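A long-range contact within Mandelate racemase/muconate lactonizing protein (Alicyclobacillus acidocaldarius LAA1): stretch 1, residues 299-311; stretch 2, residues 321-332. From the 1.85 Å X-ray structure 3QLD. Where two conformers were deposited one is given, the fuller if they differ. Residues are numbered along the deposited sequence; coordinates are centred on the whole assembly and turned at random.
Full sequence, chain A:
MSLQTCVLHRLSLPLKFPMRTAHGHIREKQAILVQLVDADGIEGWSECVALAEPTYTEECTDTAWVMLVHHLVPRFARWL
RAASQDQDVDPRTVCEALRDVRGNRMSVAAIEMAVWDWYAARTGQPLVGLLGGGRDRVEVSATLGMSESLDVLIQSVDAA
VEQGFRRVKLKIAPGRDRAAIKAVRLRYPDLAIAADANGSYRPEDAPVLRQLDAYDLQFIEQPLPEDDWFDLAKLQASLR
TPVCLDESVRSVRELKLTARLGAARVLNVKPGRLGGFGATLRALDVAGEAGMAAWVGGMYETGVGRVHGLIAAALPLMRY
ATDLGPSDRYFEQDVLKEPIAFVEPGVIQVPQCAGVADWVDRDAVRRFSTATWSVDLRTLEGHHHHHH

Stretch 1, residues 299-311: MYETGVGRVHGLI
Stretch 2, residues 321-332: ATDLGPSDRYFE

Stretch 1 enters as loop or turn and becomes a helix at Gly303 that continues beyond Ile311; stretch 2 has no regular strand or helix, although residues 327-329 adopt helical phi/psi values. The register runs in opposite senses, Tyr300 pairing with Tyr330 (CA to CA 7.4 Å) and Arg306 with Leu324 (CA to CA 6.6 Å). Together the stretches bury 548 Å², most of it around Leu324, Arg306 and Tyr330.

Leu324 covers the most surface. Its backbone is extended (phi/psi -84/107), its CA-to-CB bond points toward the helix, and its side chain is in the m,t rotamer (-68°, 171°). This carries CD1 onto the helix backbone at a glycine, 3.4 Å from Gly309 C and 3.5 Å from Leu310 N. Gly309 leaves room for this methyl: a CB there would point toward stretch 2 and lie 2.6 Å from Leu324 CD1. CD2 of Leu324 reaches instead toward the loop before the helix, 3.4 Å from Glu301 OE1. Glu301 (chi1 -71°, chi2 74°) has its OE1 accepting from Met299 N at 2.6 Å, so the oxygen that Leu324 CD2 packs against is hydrogen-bonded. Leu310 (m,t) extends the apolar patch, its CD2 lying 4.0 Å from Leu324 CB and 4.2 Å from Thr322 CG2. Thr322, with chi1 at -176°, points toward the helix, and its OG1 accepts from Leu324 N at 3.0 Å, which ties the threonine side chain to the backbone two residues on. Leu324 O is buried by the contact without a polar partner.

Arg306 is the principal polar element. Its CA-to-CB bond runs sideways, but a long t,t,m side chain with chi4 at -92° brings the guanidinium to stretch 2. At one end NH2 donates to Glu301 O at 2.9 Å, tying the group back to its own stretch. At the other, NH1 makes weak bonds to Gly325 O (2.9 Å, with a bent angle of 122°) and to Tyr330 OH (3.5 Å). NH1 is modelled too close to the Tyr330 ring, so its exact position is less certain. Thr302, immediately before the helix, caps it: chi1 is 83° and OG1 accepts from Val304 N at 3.2 Å.

Tyr330 (phi/psi -119/-41, chi1 -41°, chi2 -67°) points toward stretch 1. Its hydroxyl also accepts from Gly325 N at 3.3 Å, a bond within stretch 2. The ring of Tyr300 (chi1 -76°, chi2 -113°) meets that of Tyr330 obliquely, with centroids 5.3 Å apart, planes at 46°, and CE1 of Tyr300 4.1 Å from CD1 of Tyr330. Tyr300 has a positive phi (60/37) in the segment before the helix.

Phe331 completes the contact. Extended at -130/131 with chi1 -55° and chi2 -74°, it presents its ring edge to two carbonyls: CE2 is 3.5 Å from Glu301 O, and CZ is 3.7 Å from Tyr300 O. The electropositive rim of a phenyl ring suits such oxygen neighbours.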

# COMPACT_ATOMS: atom_id res chain seq x y z
N MSE A 299 9.55 -7.83 -14.18
CA MSE A 299 8.61 -6.72 -14.30
C MSE A 299 8.74 -6.03 -15.67
O MSE A 299 8.46 -4.84 -15.79
CB MSE A 299 8.93 -5.68 -13.23
CG MSE A 299 8.97 -6.19 -11.79
SE MSE A 299 7.16 -6.18 -11.10
CE MSE A 299 6.77 -4.27 -11.03
N TYR A 300 9.19 -6.75 -16.70
CA TYR A 300 9.41 -6.17 -18.05
C TYR A 300 10.46 -5.02 -17.96
O TYR A 300 10.43 -3.99 -18.67
CB TYR A 300 8.08 -5.77 -18.72
CG TYR A 300 7.31 -6.98 -19.25
CD1 TYR A 300 7.12 -7.16 -20.63
CD2 TYR A 300 6.81 -7.98 -18.38
CE1 TYR A 300 6.42 -8.28 -21.13
CE2 TYR A 300 6.11 -9.12 -18.87
CZ TYR A 300 5.93 -9.25 -20.25
OH TYR A 300 5.23 -10.33 -20.74
N GLU A 301 11.43 -5.28 -17.08
CA GLU A 301 12.44 -4.27 -16.68
C GLU A 301 13.23 -3.76 -17.89
O GLU A 301 13.53 -4.52 -18.79
CB GLU A 301 13.49 -4.85 -15.70
CG GLU A 301 13.06 -5.18 -14.28
CD GLU A 301 12.22 -6.46 -14.16
OE1 GLU A 301 11.91 -7.15 -15.16
OE2 GLU A 301 11.82 -6.75 -13.01
N THR A 302 13.59 -2.47 -17.90
CA THR A 302 14.74 -2.08 -18.74
C THR A 302 16.04 -2.76 -18.31
O THR A 302 16.14 -3.52 -17.30
CB THR A 302 15.06 -0.57 -18.73
OG1 THR A 302 15.86 -0.32 -17.57
CG2 THR A 302 13.75 0.34 -18.71
N GLY A 303 17.07 -2.49 -19.07
CA GLY A 303 18.38 -3.14 -18.80
C GLY A 303 18.90 -2.95 -17.42
O GLY A 303 19.54 -3.85 -16.87
N VAL A 304 18.63 -1.79 -16.82
CA VAL A 304 19.09 -1.47 -15.47
C VAL A 304 18.49 -2.37 -14.40
O VAL A 304 19.21 -3.03 -13.65
CB VAL A 304 18.91 0.07 -15.17
CG1 VAL A 304 19.22 0.40 -13.68
CG2 VAL A 304 19.90 0.87 -16.10
N GLY A 305 17.18 -2.33 -14.27
CA GLY A 305 16.43 -3.32 -13.48
C GLY A 305 16.72 -4.80 -13.77
O GLY A 305 16.77 -5.61 -12.86
N ARG A 306 16.94 -5.13 -15.04
CA ARG A 306 17.19 -6.54 -15.39
C ARG A 306 18.57 -6.97 -14.85
O ARG A 306 18.72 -8.06 -14.29
CB ARG A 306 17.12 -6.72 -16.90
CG ARG A 306 17.38 -8.16 -17.39
CD ARG A 306 17.00 -8.32 -18.85
NE ARG A 306 15.76 -7.61 -19.07
CZ ARG A 306 14.57 -8.17 -18.98
NH1 ARG A 306 14.45 -9.48 -18.72
NH2 ARG A 306 13.49 -7.40 -19.11
N VAL A 307 19.56 -6.12 -15.03
CA VAL A 307 20.92 -6.33 -14.45
C VAL A 307 20.89 -6.52 -12.94
O VAL A 307 21.40 -7.53 -12.43
CB VAL A 307 21.92 -5.20 -14.86
CG1 VAL A 307 23.15 -5.22 -13.92
CG2 VAL A 307 22.31 -5.44 -16.27
N HIS A 308 20.22 -5.61 -12.23
CA HIS A 308 20.06 -5.73 -10.76
C HIS A 308 19.31 -6.98 -10.29
O HIS A 308 19.62 -7.52 -9.23
CB HIS A 308 19.39 -4.46 -10.19
CG HIS A 308 20.32 -3.28 -10.08
ND1 HIS A 308 19.90 -2.03 -9.67
CD2 HIS A 308 21.65 -3.17 -10.34
CE1 HIS A 308 20.94 -1.20 -9.66
NE2 HIS A 308 22.02 -1.87 -10.05
N GLY A 309 18.33 -7.42 -11.11
CA GLY A 309 17.49 -8.56 -10.83
C GLY A 309 18.31 -9.84 -11.08
O GLY A 309 18.21 -10.79 -10.35
N LEU A 310 19.10 -9.87 -12.15
CA LEU A 310 20.07 -10.99 -12.27
C LEU A 310 21.12 -11.07 -11.16
O LEU A 310 21.46 -12.15 -10.74
CB LEU A 310 20.70 -10.97 -13.65
CG LEU A 310 19.71 -11.10 -14.83
CD1 LEU A 310 20.21 -10.43 -16.14
CD2 LEU A 310 19.29 -12.55 -15.19
N ILE A 311 21.63 -9.95 -10.66
CA ILE A 311 22.50 -9.96 -9.49
C ILE A 311 21.81 -10.55 -8.24
O ILE A 311 22.37 -11.37 -7.57
CB ILE A 311 23.07 -8.57 -9.25
CG1 ILE A 311 24.06 -8.25 -10.39
CG2 ILE A 311 23.62 -8.41 -7.83
CD1 ILE A 311 24.45 -6.81 -10.53
N ALA A 321 14.80 -21.20 -11.45
CA ALA A 321 15.06 -20.39 -12.62
C ALA A 321 14.41 -19.04 -12.44
O ALA A 321 13.34 -18.92 -11.78
CB ALA A 321 14.45 -21.06 -13.86
N THR A 322 15.04 -18.04 -13.08
CA THR A 322 14.50 -16.67 -13.18
C THR A 322 13.57 -16.46 -14.35
O THR A 322 13.66 -17.16 -15.39
CB THR A 322 15.64 -15.60 -13.08
OG1 THR A 322 15.07 -14.26 -13.08
CG2 THR A 322 16.68 -15.74 -14.28
N ASP A 323 12.59 -15.56 -14.19
CA ASP A 323 11.80 -15.12 -15.31
C ASP A 323 12.55 -14.03 -16.15
O ASP A 323 12.00 -13.55 -17.11
CB ASP A 323 10.45 -14.53 -14.85
CG ASP A 323 9.37 -15.60 -14.56
OD1 ASP A 323 9.61 -16.83 -14.75
OD2 ASP A 323 8.25 -15.19 -14.14
N LEU A 324 13.72 -13.57 -15.71
CA LEU A 324 14.40 -12.42 -16.34
C LEU A 324 15.17 -13.00 -17.51
O LEU A 324 16.13 -13.70 -17.28
CB LEU A 324 15.39 -11.78 -15.37
CG LEU A 324 14.75 -11.05 -14.15
CD1 LEU A 324 15.81 -10.65 -13.17
CD2 LEU A 324 13.99 -9.80 -14.63
N GLY A 325 14.69 -12.75 -18.73
CA GLY A 325 15.24 -13.31 -19.94
C GLY A 325 16.00 -12.26 -20.73
O GLY A 325 16.20 -11.14 -20.28
N PRO A 326 16.44 -12.63 -21.92
CA PRO A 326 17.26 -11.66 -22.70
C PRO A 326 16.49 -10.40 -23.10
O PRO A 326 15.27 -10.48 -23.38
CB PRO A 326 17.64 -12.46 -23.95
CG PRO A 326 17.56 -13.91 -23.52
CD PRO A 326 16.29 -13.91 -22.63
N SER A 327 17.22 -9.26 -23.14
CA SER A 327 16.69 -7.93 -23.52
C SER A 327 15.82 -8.00 -24.74
O SER A 327 14.80 -7.33 -24.85
CB SER A 327 17.84 -7.00 -23.97
OG SER A 327 18.71 -6.68 -22.92
N ASP A 328 16.29 -8.77 -25.71
CA ASP A 328 15.72 -8.71 -27.03
C ASP A 328 14.35 -9.37 -27.14
O ASP A 328 13.66 -9.17 -28.13
CB ASP A 328 16.72 -9.24 -28.07
CG ASP A 328 16.99 -10.74 -27.94
OD1 ASP A 328 16.35 -11.44 -27.12
OD2 ASP A 328 17.88 -11.24 -28.68
N ARG A 329 13.93 -10.14 -26.12
CA ARG A 329 12.60 -10.76 -26.16
C ARG A 329 11.54 -9.65 -26.03
O ARG A 329 10.36 -9.81 -26.41
CB ARG A 329 12.41 -11.82 -25.06
CG ARG A 329 13.27 -13.11 -25.28
CD ARG A 329 12.55 -14.43 -24.86
NE ARG A 329 11.13 -14.47 -25.26
CZ ARG A 329 10.53 -15.44 -25.96
NH1 ARG A 329 11.21 -16.52 -26.36
NH2 ARG A 329 9.23 -15.33 -26.27
N TYR A 330 12.00 -8.51 -25.53
CA TYR A 330 11.09 -7.45 -25.10
C TYR A 330 11.28 -6.12 -25.90
O TYR A 330 10.28 -5.50 -26.28
CB TYR A 330 11.19 -7.23 -23.57
CG TYR A 330 11.29 -8.43 -22.58
CD1 TYR A 330 10.23 -9.36 -22.36
CD2 TYR A 330 12.43 -8.57 -21.77
CE1 TYR A 330 10.36 -10.45 -21.36
CE2 TYR A 330 12.56 -9.61 -20.81
CZ TYR A 330 11.54 -10.54 -20.58
OH TYR A 330 11.78 -11.51 -19.57
N PHE A 331 12.53 -5.73 -26.18
CA PHE A 331 12.83 -4.42 -26.81
C PHE A 331 13.77 -4.44 -28.03
O PHE A 331 14.87 -4.96 -27.93
CB PHE A 331 13.54 -3.54 -25.80
CG PHE A 331 12.79 -3.36 -24.52
CD1 PHE A 331 11.67 -2.54 -24.47
CD2 PHE A 331 13.25 -3.95 -23.32
CE1 PHE A 331 10.97 -2.34 -23.27
CE2 PHE A 331 12.57 -3.75 -22.11
CZ PHE A 331 11.40 -2.94 -22.10
N GLU A 332 13.36 -3.78 -29.13
CA GLU A 332 14.26 -3.48 -30.26
C GLU A 332 15.53 -2.77 -29.76
O GLU A 332 16.61 -3.08 -30.21
CB GLU A 332 13.56 -2.61 -31.35
CG GLU A 332 14.45 -2.22 -32.64
CD GLU A 332 15.21 -0.85 -32.55
OE1 GLU A 332 14.69 0.14 -31.97
OE2 GLU A 332 16.34 -0.75 -33.07